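Local coordinates for protein probable glutamine synthetase (Pseudomonas aeruginosa, PDB 4HPP) that is a probable member of the glutamine synthetase family and holds magnesium and glutamic acid in its catalytic domain, at residues H132-L137 with L218-A223; G157-W162 with E211-M216; R313-V318 with Q328-F333. All blocks are in the same frame, centred on the assembly; numbering follows the deposited sequence.

Interaction 1 (H132-L137 with L218-A223). With MG (magnesium ion), chain B; GLU (glutamic acid), chain D.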
ATOM      1  N   HIS A 132      10.708  -7.371  37.017  1.00 47.85           N
ATOM      2  CA  HIS A 132      10.724  -8.157  35.824  1.00 42.36           C
ATOM      3  C   HIS A 132      11.543  -7.530  34.744  1.00 49.64           C
ATOM      4  O   HIS A 132      11.401  -6.324  34.495  1.00 51.52           O
ATOM      5  CB  HIS A 132       9.319  -8.356  35.341  1.00 40.19           C
ATOM      6  CG  HIS A 132       8.494  -9.316  36.200  1.00 44.71           C
ATOM      7  ND1 HIS A 132       7.476  -8.890  37.009  1.00 46.53           N
ATOM      8  CD2 HIS A 132       8.498 -10.711  36.277  1.00 41.85           C
ATOM      9  CE1 HIS A 132       6.894  -9.957  37.593  1.00 45.80           C
ATOM     10  NE2 HIS A 132       7.528 -11.070  37.148  1.00 47.18           N
ATOM     11  N   GLU A 133      12.427  -8.323  34.104  1.00 44.36           N
ATOM     12  CA  GLU A 133      13.156  -7.831  32.962  1.00 40.18           C
ATOM     13  C   GLU A 133      12.749  -8.645  31.712  1.00 46.00           C
ATOM     14  O   GLU A 133      12.411  -9.838  31.802  1.00 41.45           O
ATOM     15  CB  GLU A 133      14.644  -7.856  33.213  1.00 44.83           C
ATOM     16  CG  GLU A 133      15.153  -6.804  34.195  1.00 42.96           C
ATOM     17  CD  GLU A 133      16.560  -7.127  34.703  1.00 51.66           C
ATOM     18  OE1 GLU A 133      17.056  -8.272  34.464  1.00 42.89           O
ATOM     19  OE2 GLU A 133      17.170  -6.238  35.369  1.00 50.38           O
ATOM     20  N   PHE A 134      12.738  -7.987  30.554  1.00 38.37           N
ATOM     21  CA  PHE A 134      12.330  -8.642  29.328  1.00 38.01           C
ATOM     22  C   PHE A 134      12.979  -8.002  28.090  1.00 35.81           C
ATOM     23  O   PHE A 134      13.507  -6.850  28.134  1.00 41.43           O
ATOM     24  CB  PHE A 134      10.784  -8.646  29.221  1.00 38.83           C
ATOM     25  CG  PHE A 134      10.159  -7.241  29.129  1.00 43.86           C
ATOM     26  CD1 PHE A 134       9.805  -6.526  30.299  1.00 37.33           C
ATOM     27  CD2 PHE A 134       9.874  -6.667  27.883  1.00 36.96           C
ATOM     28  CE1 PHE A 134       9.252  -5.287  30.217  1.00 31.57           C
ATOM     29  CE2 PHE A 134       9.297  -5.417  27.815  1.00 40.15           C
ATOM     30  CZ  PHE A 134       9.007  -4.720  28.967  1.00 33.50           C
ATOM     31  N   SER A 135      12.895  -8.727  26.992  1.00 29.12           N
ATOM     32  CA  SER A 135      13.371  -8.276  25.702  1.00 33.31           C
ATOM     33  C   SER A 135      12.162  -7.813  25.006  1.00 37.94           C
ATOM     34  O   SER A 135      11.119  -8.489  25.084  1.00 40.93           O
ATOM     35  CB  SER A 135      13.890  -9.462  24.839  1.00 38.93           C
ATOM     36  OG  SER A 135      15.154  -9.960  25.272  1.00 43.27           O
ATOM     37  N   LEU A 136      12.294  -6.689  24.301  1.00 40.88           N
ATOM     38  CA  LEU A 136      11.269  -6.167  23.398  1.00 37.98           C
ATOM     39  C   LEU A 136      11.762  -6.292  21.978  1.00 41.57           C
ATOM     40  O   LEU A 136      12.684  -5.581  21.580  1.00 44.70           O
ATOM     41  CB  LEU A 136      10.914  -4.700  23.717  1.00 35.72           C
ATOM     42  CG  LEU A 136       9.684  -4.146  22.991  1.00 32.63           C
ATOM     43  CD1 LEU A 136       8.458  -4.937  23.372  1.00 34.22           C
ATOM     44  CD2 LEU A 136       9.420  -2.681  23.285  1.00 32.85           C
ATOM     45  N   LEU A 137      11.137  -7.203  21.230  1.00 48.99           N
ATOM     46  CA  LEU A 137      11.490  -7.502  19.842  1.00 46.46           C
ATOM     47  C   LEU A 137      10.498  -6.941  18.868  1.00 47.91           C
ATOM     48  O   LEU A 137       9.256  -6.954  19.101  1.00 47.08           O
ATOM     49  CB  LEU A 137      11.605  -9.014  19.630  1.00 50.21           C
ATOM     50  CG  LEU A 137      12.428  -9.653  20.759  1.00 52.40           C
ATOM     51  CD1 LEU A 137      12.392 -11.173  20.685  1.00 46.94           C
ATOM     52  CD2 LEU A 137      13.830  -9.068  20.661  1.00 51.34           C
ATOM     53  N   LEU A 218       4.547  -6.216  18.309  1.00 45.37           N
ATOM     54  CA  LEU A 218       5.843  -6.535  18.892  1.00 39.05           C
ATOM     55  C   LEU A 218       5.788  -7.852  19.607  1.00 39.24           C
ATOM     56  O   LEU A 218       4.743  -8.477  19.747  1.00 38.97           O
ATOM     57  CB  LEU A 218       6.326  -5.423  19.829  1.00 36.33           C
ATOM     58  CG  LEU A 218       6.350  -4.035  19.148  1.00 45.42           C
ATOM     59  CD1 LEU A 218       6.498  -2.874  20.126  1.00 41.02           C
ATOM     60  CD2 LEU A 218       7.371  -3.859  18.013  1.00 39.59           C
ATOM     61  N   ARG A 219       6.947  -8.298  20.047  1.00 45.16           N
ATOM     62  CA  ARG A 219       7.060  -9.496  20.845  1.00 44.42           C
ATOM     63  C   ARG A 219       7.904  -9.256  22.123  1.00 48.99           C
ATOM     64  O   ARG A 219       8.853  -8.407  22.153  1.00 41.79           O
ATOM     65  CB  ARG A 219       7.763 -10.538  19.993  1.00 51.40           C
ATOM     66  CG  ARG A 219       6.845 -11.306  19.075  1.00 59.45           C
ATOM     67  CD  ARG A 219       7.675 -12.243  18.223  1.00 64.50           C
ATOM     68  NE  ARG A 219       8.538 -11.428  17.397  1.00 64.93           N
ATOM     69  CZ  ARG A 219       9.857 -11.528  17.366  1.00 74.26           C
ATOM     70  NH1 ARG A 219      10.468 -12.482  18.110  1.00 64.62           N
ATOM     71  NH2 ARG A 219      10.545 -10.678  16.565  1.00 62.83           N
ATOM     72  N   THR A 220       7.588 -10.006  23.176  1.00 40.41           N
ATOM     73  CA  THR A 220       8.445  -9.976  24.321  1.00 38.53           C
ATOM     74  C   THR A 220       9.183 -11.299  24.535  1.00 37.76           C
ATOM     75  O   THR A 220       8.718 -12.393  24.167  1.00 37.01           O
ATOM     76  CB  THR A 220       7.646  -9.673  25.577  1.00 42.10           C
ATOM     77  OG1 THR A 220       6.569 -10.587  25.642  1.00 46.23           O
ATOM     78  CG2 THR A 220       7.075  -8.285  25.541  1.00 42.57           C
ATOM     79  N   CYS A 221      10.312 -11.227  25.208  1.00 37.39           N
ATOM     80  CA  CYS A 221      10.918 -12.443  25.689  1.00 36.64           C
ATOM     81  C   CYS A 221      11.319 -12.230  27.127  1.00 38.28           C
ATOM     82  O   CYS A 221      12.067 -11.262  27.408  1.00 44.14           O
ATOM     83  CB  CYS A 221      12.136 -12.844  24.800  1.00 41.01           C
ATOM     84  SG  CYS A 221      13.064 -14.257  25.449  1.00 46.44           S
ATOM     85  N   PHE A 222      10.853 -13.123  28.022  1.00 38.69           N
ATOM     86  CA  PHE A 222      11.226 -13.164  29.439  1.00 37.53           C
ATOM     87  C   PHE A 222      12.162 -14.338  29.781  1.00 44.11           C
ATOM     88  O   PHE A 222      12.478 -14.590  30.961  1.00 43.81           O
ATOM     89  CB  PHE A 222       9.999 -13.310  30.312  1.00 39.79           C
ATOM     90  CG  PHE A 222       9.106 -12.091  30.370  1.00 45.55           C
ATOM     91  CD1 PHE A 222       8.926 -11.417  31.548  1.00 39.84           C
ATOM     92  CD2 PHE A 222       8.422 -11.652  29.260  1.00 46.75           C
ATOM     93  CE1 PHE A 222       8.130 -10.308  31.608  1.00 39.73           C
ATOM     94  CE2 PHE A 222       7.599 -10.548  29.334  1.00 46.93           C
ATOM     95  CZ  PHE A 222       7.452  -9.881  30.503  1.00 40.17           C
ATOM     96  N   ALA A 223      12.570 -15.111  28.785  1.00 48.97           N
ATOM     97  CA  ALA A 223      13.410 -16.300  29.084  1.00 50.05           C
ATOM     98  C   ALA A 223      14.622 -15.828  29.861  1.00 48.04           C
ATOM     99  O   ALA A 223      15.081 -14.693  29.643  1.00 45.34           O
ATOM    100  CB  ALA A 223      13.866 -16.981  27.807  1.00 45.69           C
TER
HETATM  101 MG    MG B 501      17.254  -4.665  36.861  1.00 40.18          MG
HETATM  102  N   GLU D 503      19.764  -8.814  34.368  1.00 59.07           N
HETATM  103  CA  GLU D 503      20.246  -9.221  35.749  1.00 66.94           C
HETATM  104  C   GLU D 503      19.729 -10.580  36.273  1.00 63.78           C
HETATM  105  O   GLU D 503      19.696 -11.575  35.558  1.00 54.76           O
HETATM  106  CB  GLU D 503      19.909  -8.135  36.763  1.00 70.29           C
HETATM  107  CG  GLU D 503      20.716  -6.878  36.586  1.00 68.88           C
HETATM  108  CD  GLU D 503      20.215  -5.767  37.447  1.00 67.54           C
HETATM  109  OE1 GLU D 503      20.970  -5.379  38.351  1.00 79.26           O
HETATM  110  OE2 GLU D 503      19.070  -5.297  37.232  1.00 71.84           O
HETATM  111  OXT GLU D 503      19.313 -10.730  37.428  1.00 77.21           O
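The side chain of F134 overlaps the ring of F222: its CB stands over the ring centre, 3.6 Å from the F222 centroid and 8° off the ring normal, which is the geometry of a CH-pi contact. Beyond CB the two side chains run side by side. The rings are nearly parallel, at 19°, but slid apart with centroids 5.3 Å from each other, so little ring-on-ring overlap remains. A chi1 of 63° puts F134 CG between the backbone N and the carbonyl carbon; CG then comes near F222 CZ. At the edge of the F222 ring, near its plane, lies H132 CB.

Beyond this pair residues 135-137 pair antiparallel with 219-221 in the catalytic-domain sheet of the glutamine synthetase fold. S135 N reaches C221 O at 2.7 Å and C221 N returns to S135 O at 2.9 Å; L137 and R219 repeat the reciprocal exchange. On the face carrying those two residues, L137 CB lies over one face of the R219 guanidinium, 3.6 Å from NH2, while L137 CD1 approaches NH1.

Near the N-terminal end of 132-137, E133 points away from 218-223. Its OE2 binds magnesium at 2.2 Å, beside E180 and E187, and its OE1 accepts from N of the bound glutamic acid at 2.8 Å and also from G234 N.

Interaction 2 (G157-W162 with E211-M216)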
ATOM      1  N   GLY A 157       9.084   3.780  21.315  1.00 33.86           N
ATOM      2  CA  GLY A 157       7.928   4.486  20.753  1.00 45.78           C
ATOM      3  C   GLY A 157       6.828   4.684  21.808  1.00 39.72           C
ATOM      4  O   GLY A 157       7.127   5.112  22.920  1.00 35.35           O
ATOM      5  N   GLN A 158       5.606   4.277  21.459  1.00 37.25           N
ATOM      6  CA  GLN A 158       4.407   4.360  22.365  1.00 44.19           C
ATOM      7  C   GLN A 158       4.255   3.180  23.378  1.00 42.59           C
ATOM      8  O   GLN A 158       3.294   3.150  24.189  1.00 35.62           O
ATOM      9  CB  GLN A 158       3.076   4.542  21.551  1.00 39.58           C
ATOM     10  CG  GLN A 158       2.993   5.829  20.726  1.00 41.15           C
ATOM     11  CD  GLN A 158       2.407   5.697  19.308  1.00 46.70           C
ATOM     12  OE1 GLN A 158       1.462   4.939  19.058  1.00 51.03           O
ATOM     13  NE2 GLN A 158       2.955   6.480  18.376  1.00 45.11           N
ATOM     14  N   PHE A 159       5.178   2.224  23.311  1.00 34.58           N
ATOM     15  CA  PHE A 159       5.079   0.989  24.108  1.00 36.32           C
ATOM     16  C   PHE A 159       5.203   1.278  25.593  1.00 35.86           C
ATOM     17  O   PHE A 159       4.305   0.916  26.349  1.00 51.38           O
ATOM     18  CB  PHE A 159       6.104  -0.108  23.684  1.00 37.56           C
ATOM     19  CG  PHE A 159       6.077  -1.316  24.578  1.00 35.67           C
ATOM     20  CD1 PHE A 159       5.066  -2.274  24.428  1.00 32.29           C
ATOM     21  CD2 PHE A 159       7.017  -1.462  25.596  1.00 32.57           C
ATOM     22  CE1 PHE A 159       4.993  -3.345  25.277  1.00 32.77           C
ATOM     23  CE2 PHE A 159       6.944  -2.518  26.450  1.00 33.38           C
ATOM     24  CZ  PHE A 159       5.933  -3.466  26.292  1.00 35.59           C
ATOM     25  N   PRO A 160       6.265   1.972  26.038  1.00 34.28           N
ATOM     26  CA  PRO A 160       6.300   2.197  27.510  1.00 35.42           C
ATOM     27  C   PRO A 160       5.055   2.946  28.042  1.00 42.16           C
ATOM     28  O   PRO A 160       4.484   2.506  29.063  1.00 39.34           O
ATOM     29  CB  PRO A 160       7.538   3.067  27.705  1.00 33.16           C
ATOM     30  CG  PRO A 160       8.291   2.980  26.395  1.00 31.11           C
ATOM     31  CD  PRO A 160       7.210   2.864  25.362  1.00 31.70           C
ATOM     32  N   GLY A 161       4.646   4.043  27.367  1.00 41.01           N
ATOM     33  CA  GLY A 161       3.409   4.786  27.752  1.00 36.14           C
ATOM     34  C   GLY A 161       2.195   3.867  27.802  1.00 34.36           C
ATOM     35  O   GLY A 161       1.420   3.896  28.750  1.00 31.88           O
ATOM     36  N   TRP A 162       2.069   2.970  26.831  1.00 39.61           N
ATOM     37  CA  TRP A 162       0.915   2.041  26.794  1.00 38.35           C
ATOM     38  C   TRP A 162       1.093   0.902  27.724  1.00 41.41           C
ATOM     39  O   TRP A 162       0.135   0.279  28.154  1.00 45.53           O
ATOM     40  CB  TRP A 162       0.654   1.496  25.409  1.00 39.33           C
ATOM     41  CG  TRP A 162      -0.319   2.348  24.674  1.00 47.60           C
ATOM     42  CD1 TRP A 162      -0.084   3.084  23.527  1.00 55.07           C
ATOM     43  CD2 TRP A 162      -1.731   2.595  25.007  1.00 47.09           C
ATOM     44  NE1 TRP A 162      -1.216   3.747  23.124  1.00 47.93           N
ATOM     45  CE2 TRP A 162      -2.242   3.505  23.980  1.00 51.77           C
ATOM     46  CE3 TRP A 162      -2.589   2.187  26.035  1.00 47.96           C
ATOM     47  CZ2 TRP A 162      -3.565   4.000  24.009  1.00 46.35           C
ATOM     48  CZ3 TRP A 162      -3.905   2.663  26.036  1.00 42.94           C
ATOM     49  CH2 TRP A 162      -4.375   3.553  25.048  1.00 39.91           C
ATOM     50  N   GLU A 211       0.486  -8.900  26.302  1.00 40.38           N
ATOM     51  CA  GLU A 211      -0.682  -8.337  25.554  1.00 32.69           C
ATOM     52  C   GLU A 211      -0.437  -6.939  24.917  1.00 30.14           C
ATOM     53  O   GLU A 211      -0.831  -6.672  23.801  1.00 32.03           O
ATOM     54  CB  GLU A 211      -1.925  -8.360  26.409  1.00 36.52           C
ATOM     55  CG  GLU A 211      -3.164  -7.739  25.780  1.00 37.48           C
ATOM     56  CD  GLU A 211      -3.667  -8.523  24.615  1.00 39.37           C
ATOM     57  OE1 GLU A 211      -4.535  -8.017  23.857  1.00 45.72           O
ATOM     58  OE2 GLU A 211      -3.236  -9.657  24.487  1.00 42.59           O
ATOM     59  N   VAL A 212       0.283  -6.073  25.579  1.00 27.21           N
ATOM     60  CA  VAL A 212       0.555  -4.777  25.000  1.00 31.03           C
ATOM     61  C   VAL A 212       1.440  -5.019  23.767  1.00 37.77           C
ATOM     62  O   VAL A 212       1.075  -4.614  22.652  1.00 40.09           O
ATOM     63  CB  VAL A 212       1.177  -3.855  26.086  1.00 31.69           C
ATOM     64  CG1 VAL A 212       1.603  -2.525  25.523  1.00 33.59           C
ATOM     65  CG2 VAL A 212       0.171  -3.598  27.207  1.00 30.90           C
ATOM     66  N   ALA A 213       2.569  -5.741  23.943  1.00 36.49           N
ATOM     67  CA  ALA A 213       3.413  -6.083  22.802  1.00 34.31           C
ATOM     68  C   ALA A 213       2.581  -6.695  21.656  1.00 33.86           C
ATOM     69  O   ALA A 213       2.647  -6.274  20.490  1.00 31.15           O
ATOM     70  CB  ALA A 213       4.575  -7.008  23.238  1.00 35.45           C
ATOM     71  N   ARG A 214       1.707  -7.640  21.990  1.00 38.80           N
ATOM     72  CA  ARG A 214       0.888  -8.243  20.926  1.00 38.31           C
ATOM     73  C   ARG A 214       0.128  -7.136  20.191  1.00 44.78           C
ATOM     74  O   ARG A 214       0.104  -7.142  18.966  1.00 38.02           O
ATOM     75  CB  ARG A 214      -0.070  -9.293  21.479  1.00 34.12           C
ATOM     76  CG  ARG A 214      -0.828 -10.076  20.410  1.00 34.97           C
ATOM     77  CD  ARG A 214      -1.949 -10.909  21.048  1.00 40.74           C
ATOM     78  NE  ARG A 214      -3.012 -10.074  21.603  1.00 36.63           N
ATOM     79  CZ  ARG A 214      -4.034  -9.582  20.906  1.00 34.82           C
ATOM     80  NH1 ARG A 214      -4.169  -9.779  19.606  1.00 40.59           N
ATOM     81  NH2 ARG A 214      -4.926  -8.839  21.506  1.00 44.12           N
ATOM     82  N   GLN A 215      -0.432  -6.166  20.941  1.00 40.29           N
ATOM     83  CA  GLN A 215      -1.302  -5.173  20.327  1.00 42.38           C
ATOM     84  C   GLN A 215      -0.554  -4.256  19.361  1.00 43.34           C
ATOM     85  O   GLN A 215      -1.177  -3.644  18.485  1.00 43.56           O
ATOM     86  CB  GLN A 215      -2.101  -4.380  21.356  1.00 37.80           C
ATOM     87  CG  GLN A 215      -3.146  -5.214  22.029  1.00 38.99           C
ATOM     88  CD  GLN A 215      -4.147  -4.380  22.774  1.00 45.78           C
ATOM     89  OE1 GLN A 215      -4.320  -3.184  22.484  1.00 46.05           O
ATOM     90  NE2 GLN A 215      -4.793  -4.988  23.767  1.00 40.69           N
ATOM     91  N   MET A 216       0.773  -4.234  19.459  1.00 41.92           N
ATOM     92  CA  MET A 216       1.587  -3.289  18.651  1.00 38.63           C
ATOM     93  C   MET A 216       2.357  -4.049  17.590  1.00 45.05           C
ATOM     94  O   MET A 216       3.029  -3.444  16.753  1.00 41.43           O
ATOM     95  CB  MET A 216       2.540  -2.492  19.562  1.00 41.52           C
ATOM     96  CG  MET A 216       1.824  -1.686  20.668  1.00 43.98           C
ATOM     97  SD  MET A 216       2.825  -0.580  21.660  1.00 53.49           S
ATOM     98  CE  MET A 216       2.920   0.857  20.613  1.00 53.03           C
TER
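F159 extends from the start of helix 159-169 into the last turns of helix 196-216, touching M216 first and V212 and A213 farther out. Its CB lies 3.9 Å from M216 SD. CG stands anti to the backbone N (chi1 175°); farther out, CD1 meets V212 CG1 at 3.6 Å, and CE1 comes to 3.5 Å from the same methyl. CE1 also approaches A213 N, at 3.7 Å, and that nitrogen lies at the ring edge, near its plane.

M216 SD occupies the ring edge too. The sulfur is 5.3 Å from the F159 centroid and 84° off the ring normal, a Met-aromatic contact made in the ring plane. The M216 chain bends at its last torsion (chi3 82°), which places CE by F159 N and 3.8 Å from Q158 CB; the thioether thus rests against the first turn of the helix. One turn onward, W162 CB lies 4.1 Å from V212 CG1, so that this methyl sits near both F159 and W162. No hydrogen bond crosses between the segments; the evidence is for apolar contact throughout.

R214 and Q215 both bind E211 within 211-216. R214 grips E211 side-on, NE to OE2 at 2.9 Å and NH2 to OE1, while Q215 NE2 also donates to OE1, an oxygen that forms a further salt bridge with R154 of the second subunit. Q215 OE1 accepts from D83 N.

W162 touches P6 of the third subunit. V212 also packs on L163 and A166 of helix 159-169, and F159 reaches F134 and L136, so helices 159-169 and 196-216 meet against strand 124-137.

Interaction 3 (R313-V318 with Q328-F333)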
ATOM      1  N   ARG A 313      20.072 -10.057  49.075  1.00 66.80           N
ATOM      2  CA  ARG A 313      20.628  -8.725  49.261  1.00 63.32           C
ATOM      3  C   ARG A 313      19.717  -7.887  50.109  1.00 60.67           C
ATOM      4  O   ARG A 313      18.522  -7.812  49.868  1.00 62.66           O
ATOM      5  CB  ARG A 313      20.876  -8.048  47.912  1.00 71.78           C
ATOM      6  CG  ARG A 313      21.301  -6.579  47.999  1.00 79.32           C
ATOM      7  CD  ARG A 313      21.728  -6.040  46.642  1.00 82.78           C
ATOM      8  NE  ARG A 313      20.587  -5.753  45.762  1.00 92.35           N
ATOM      9  CZ  ARG A 313      19.942  -4.584  45.690  1.00 85.44           C
ATOM     10  NH1 ARG A 313      18.920  -4.454  44.850  1.00 64.44           N
ATOM     11  NH2 ARG A 313      20.308  -3.549  46.450  1.00 90.75           N
ATOM     12  N   ILE A 314      20.301  -7.288  51.131  1.00 60.09           N
ATOM     13  CA  ILE A 314      19.646  -6.283  51.946  1.00 60.67           C
ATOM     14  C   ILE A 314      19.573  -4.975  51.168  1.00 62.55           C
ATOM     15  O   ILE A 314      20.596  -4.472  50.696  1.00 64.24           O
ATOM     16  CB  ILE A 314      20.441  -6.039  53.236  1.00 59.38           C
ATOM     17  CG1 ILE A 314      20.658  -7.359  53.998  1.00 58.25           C
ATOM     18  CG2 ILE A 314      19.705  -5.036  54.104  1.00 64.16           C
ATOM     19  CD1 ILE A 314      21.943  -7.408  54.803  1.00 60.93           C
ATOM     20  N   CYS A 315      18.359  -4.450  51.020  1.00 70.82           N
ATOM     21  CA  CYS A 315      18.106  -3.177  50.306  1.00 77.14           C
ATOM     22  C   CYS A 315      17.932  -2.085  51.338  1.00 76.82           C
ATOM     23  O   CYS A 315      16.803  -1.879  51.856  1.00 62.28           O
ATOM     24  CB  CYS A 315      16.842  -3.233  49.415  1.00 72.76           C
ATOM     25  SG  CYS A 315      16.848  -4.534  48.143  1.00 68.08           S
ATOM     26  N   PRO A 316      19.034  -1.368  51.624  1.00 71.15           N
ATOM     27  CA  PRO A 316      19.032  -0.464  52.756  1.00 79.98           C
ATOM     28  C   PRO A 316      18.052   0.675  52.484  1.00 79.85           C
ATOM     29  O   PRO A 316      17.602   0.862  51.343  1.00 66.14           O
ATOM     30  CB  PRO A 316      20.472   0.049  52.793  1.00 80.71           C
ATOM     31  CG  PRO A 316      20.900   0.043  51.356  1.00 83.21           C
ATOM     32  CD  PRO A 316      20.065  -0.999  50.638  1.00 80.22           C
ATOM     33  N   VAL A 317      17.703   1.406  53.530  1.00 81.80           N
ATOM     34  CA  VAL A 317      16.787   2.528  53.387  1.00 79.82           C
ATOM     35  C   VAL A 317      17.401   3.740  52.617  1.00 80.38           C
ATOM     36  O   VAL A 317      18.623   3.869  52.508  1.00 76.46           O
ATOM     37  CB  VAL A 317      16.211   2.905  54.763  1.00 76.61           C
ATOM     38  CG1 VAL A 317      15.222   1.824  55.210  1.00 77.07           C
ATOM     39  CG2 VAL A 317      17.338   3.115  55.777  1.00 64.09           C
ATOM     40  N   VAL A 318      16.549   4.587  52.038  1.00 80.53           N
ATOM     41  CA  VAL A 318      16.984   5.876  51.454  1.00 79.42           C
ATOM     42  C   VAL A 318      16.513   7.031  52.386  1.00 66.62           C
ATOM     43  O   VAL A 318      15.301   7.286  52.507  1.00 60.19           O
ATOM     44  CB  VAL A 318      16.569   6.044  49.925  1.00 80.04           C
ATOM     45  CG1 VAL A 318      16.253   4.704  49.274  1.00 76.09           C
ATOM     46  CG2 VAL A 318      15.370   6.974  49.702  1.00 86.67           C
ATOM     47  N   GLN A 328      10.472   0.778  53.906  1.00 80.49           N
ATOM     48  CA  GLN A 328      11.071   0.510  52.596  1.00 83.99           C
ATOM     49  C   GLN A 328      12.232  -0.484  52.709  1.00 86.86           C
ATOM     50  O   GLN A 328      12.851  -0.852  51.710  1.00 83.05           O
ATOM     51  CB  GLN A 328      11.529   1.817  51.927  1.00 75.25           C
ATOM     52  CG  GLN A 328      12.161   2.796  52.903  1.00 74.33           C
ATOM     53  CD  GLN A 328      13.219   3.691  52.293  1.00 72.01           C
ATOM     54  OE1 GLN A 328      14.143   3.208  51.635  1.00 74.17           O
ATOM     55  NE2 GLN A 328      13.126   5.004  52.559  1.00 60.93           N
ATOM     56  N   TYR A 329      12.520  -0.915  53.934  1.00 86.62           N
ATOM     57  CA  TYR A 329      13.562  -1.899  54.187  1.00 68.05           C
ATOM     58  C   TYR A 329      13.062  -3.292  53.840  1.00 68.56           C
ATOM     59  O   TYR A 329      11.971  -3.735  54.274  1.00 60.30           O
ATOM     60  CB  TYR A 329      13.965  -1.861  55.643  1.00 69.48           C
ATOM     61  CG  TYR A 329      15.132  -2.746  55.971  1.00 71.51           C
ATOM     62  CD1 TYR A 329      16.445  -2.229  56.002  1.00 73.26           C
ATOM     63  CD2 TYR A 329      14.927  -4.101  56.281  1.00 67.09           C
ATOM     64  CE1 TYR A 329      17.522  -3.043  56.331  1.00 72.33           C
ATOM     65  CE2 TYR A 329      15.989  -4.920  56.607  1.00 75.27           C
ATOM     66  CZ  TYR A 329      17.278  -4.393  56.631  1.00 74.58           C
ATOM     67  OH  TYR A 329      18.293  -5.245  56.954  1.00 67.35           O
ATOM     68  N   ASN A 330      13.866  -3.984  53.048  1.00 53.84           N
ATOM     69  CA  ASN A 330      13.466  -5.269  52.585  1.00 57.14           C
ATOM     70  C   ASN A 330      14.678  -6.090  52.198  1.00 55.08           C
ATOM     71  O   ASN A 330      15.817  -5.586  52.230  1.00 60.88           O
ATOM     72  CB  ASN A 330      12.438  -5.139  51.430  1.00 59.51           C
ATOM     73  CG  ASN A 330      13.068  -4.707  50.113  1.00 66.78           C
ATOM     74  OD1 ASN A 330      13.788  -5.485  49.447  1.00 69.97           O
ATOM     75  ND2 ASN A 330      12.783  -3.476  49.715  1.00 54.87           N
ATOM     76  N   LEU A 331      14.412  -7.344  51.843  1.00 47.72           N
ATOM     77  CA  LEU A 331      15.413  -8.250  51.324  1.00 46.70           C
ATOM     78  C   LEU A 331      15.043  -8.799  49.944  1.00 49.36           C
ATOM     79  O   LEU A 331      13.952  -9.357  49.703  1.00 53.81           O
ATOM     80  CB  LEU A 331      15.638  -9.397  52.321  1.00 56.60           C
ATOM     81  CG  LEU A 331      16.318  -9.030  53.660  1.00 52.27           C
ATOM     82  CD1 LEU A 331      15.609  -9.673  54.836  1.00 52.55           C
ATOM     83  CD2 LEU A 331      17.742  -9.518  53.598  1.00 55.54           C
ATOM     84  N   GLU A 332      16.008  -8.687  49.064  1.00 43.93           N
ATOM     85  CA  GLU A 332      15.907  -9.070  47.705  1.00 44.96           C
ATOM     86  C   GLU A 332      16.649 -10.395  47.405  1.00 54.61           C
ATOM     87  O   GLU A 332      17.891 -10.476  47.520  1.00 52.58           O
ATOM     88  CB  GLU A 332      16.491  -7.929  46.890  1.00 47.57           C
ATOM     89  CG  GLU A 332      17.096  -8.345  45.577  1.00 54.88           C
ATOM     90  CD  GLU A 332      17.174  -7.201  44.596  1.00 59.29           C
ATOM     91  OE1 GLU A 332      16.117  -6.739  44.098  1.00 53.80           O
ATOM     92  OE2 GLU A 332      18.298  -6.780  44.307  1.00 65.54           O
ATOM     93  N   PHE A 333      15.853 -11.411  47.018  1.00 58.67           N
ATOM     94  CA  PHE A 333      16.264 -12.735  46.481  1.00 51.13           C
ATOM     95  C   PHE A 333      16.495 -12.620  44.962  1.00 54.26           C
ATOM     96  O   PHE A 333      15.681 -12.043  44.239  1.00 52.10           O
ATOM     97  CB  PHE A 333      15.160 -13.773  46.820  1.00 52.96           C
ATOM     98  CG  PHE A 333      15.423 -15.196  46.337  1.00 56.71           C
ATOM     99  CD1 PHE A 333      15.235 -15.557  44.991  1.00 60.11           C
ATOM    100  CD2 PHE A 333      15.813 -16.197  47.249  1.00 57.99           C
ATOM    101  CE1 PHE A 333      15.468 -16.862  44.549  1.00 54.25           C
ATOM    102  CE2 PHE A 333      16.036 -17.499  46.819  1.00 51.24           C
ATOM    103  CZ  PHE A 333      15.850 -17.828  45.472  1.00 58.41           C
TER
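E332 OE2 lies at the edge of the R313 guanidinium, near its plane, while C315 SG sits 3.7 Å above one face of that group, offset toward the rim. The two strands are consecutive and antiparallel, a beta hairpin with a long connecting loop in the catalytic-domain sheet. The carboxylate of E332 is turned 68° from the guanidinium plane. This salt bridge runs from R313 NH1 to OE2, at a separation too short to be trusted in detail, with NE adding a weak bond to the same oxygen.

For the Y329 ring, V317 CG1 is at the edge, 3.9 Å from Y329 CB, and I314 CG2 comes in obliquely, 3.6 Å from CZ. Alongside, I314 CG1 packs on L331 CD2. Backbone pairing is firm at R313 and E332: R313 N to E332 O is 2.7 Å and E332 N to R313 O is 2.8 Å. N330 OD1 accepts a hydrogen bond from H238 ND1 of the adjacent strand 235-243.

In the loop part of the two segments, the Q328 amide clasps the V318 backbone: V318 N donates to OE1 at 2.8 Å, tilted 33° from the carbonyl plane, and NE2 reaches V318 O at 3.2 Å.

Interactions 1 and 2 adjoin, with centres about 12 Å apart; the centre of interaction 3 lies about 26 Å from that of interaction 1 and about 31 Å from that of interaction 2. Interaction 2 is nested inside the loop closed by interaction 1, both its segments lying between 132-137 and 218-223, and helix 196-216 leads into strand 219-221; interaction 3 follows. L136 and T220 touch F159 and A213, so the helix pair covers their sheet face. Interactions 1 and 3 share the catalytic-domain sheet, bridged by strand 235-243; E133 of interaction 1 binds magnesium and glutamic acid, while the E332 side chain lies about 7 Å from the latter. Interactions 2 and 3 touch the third subunit.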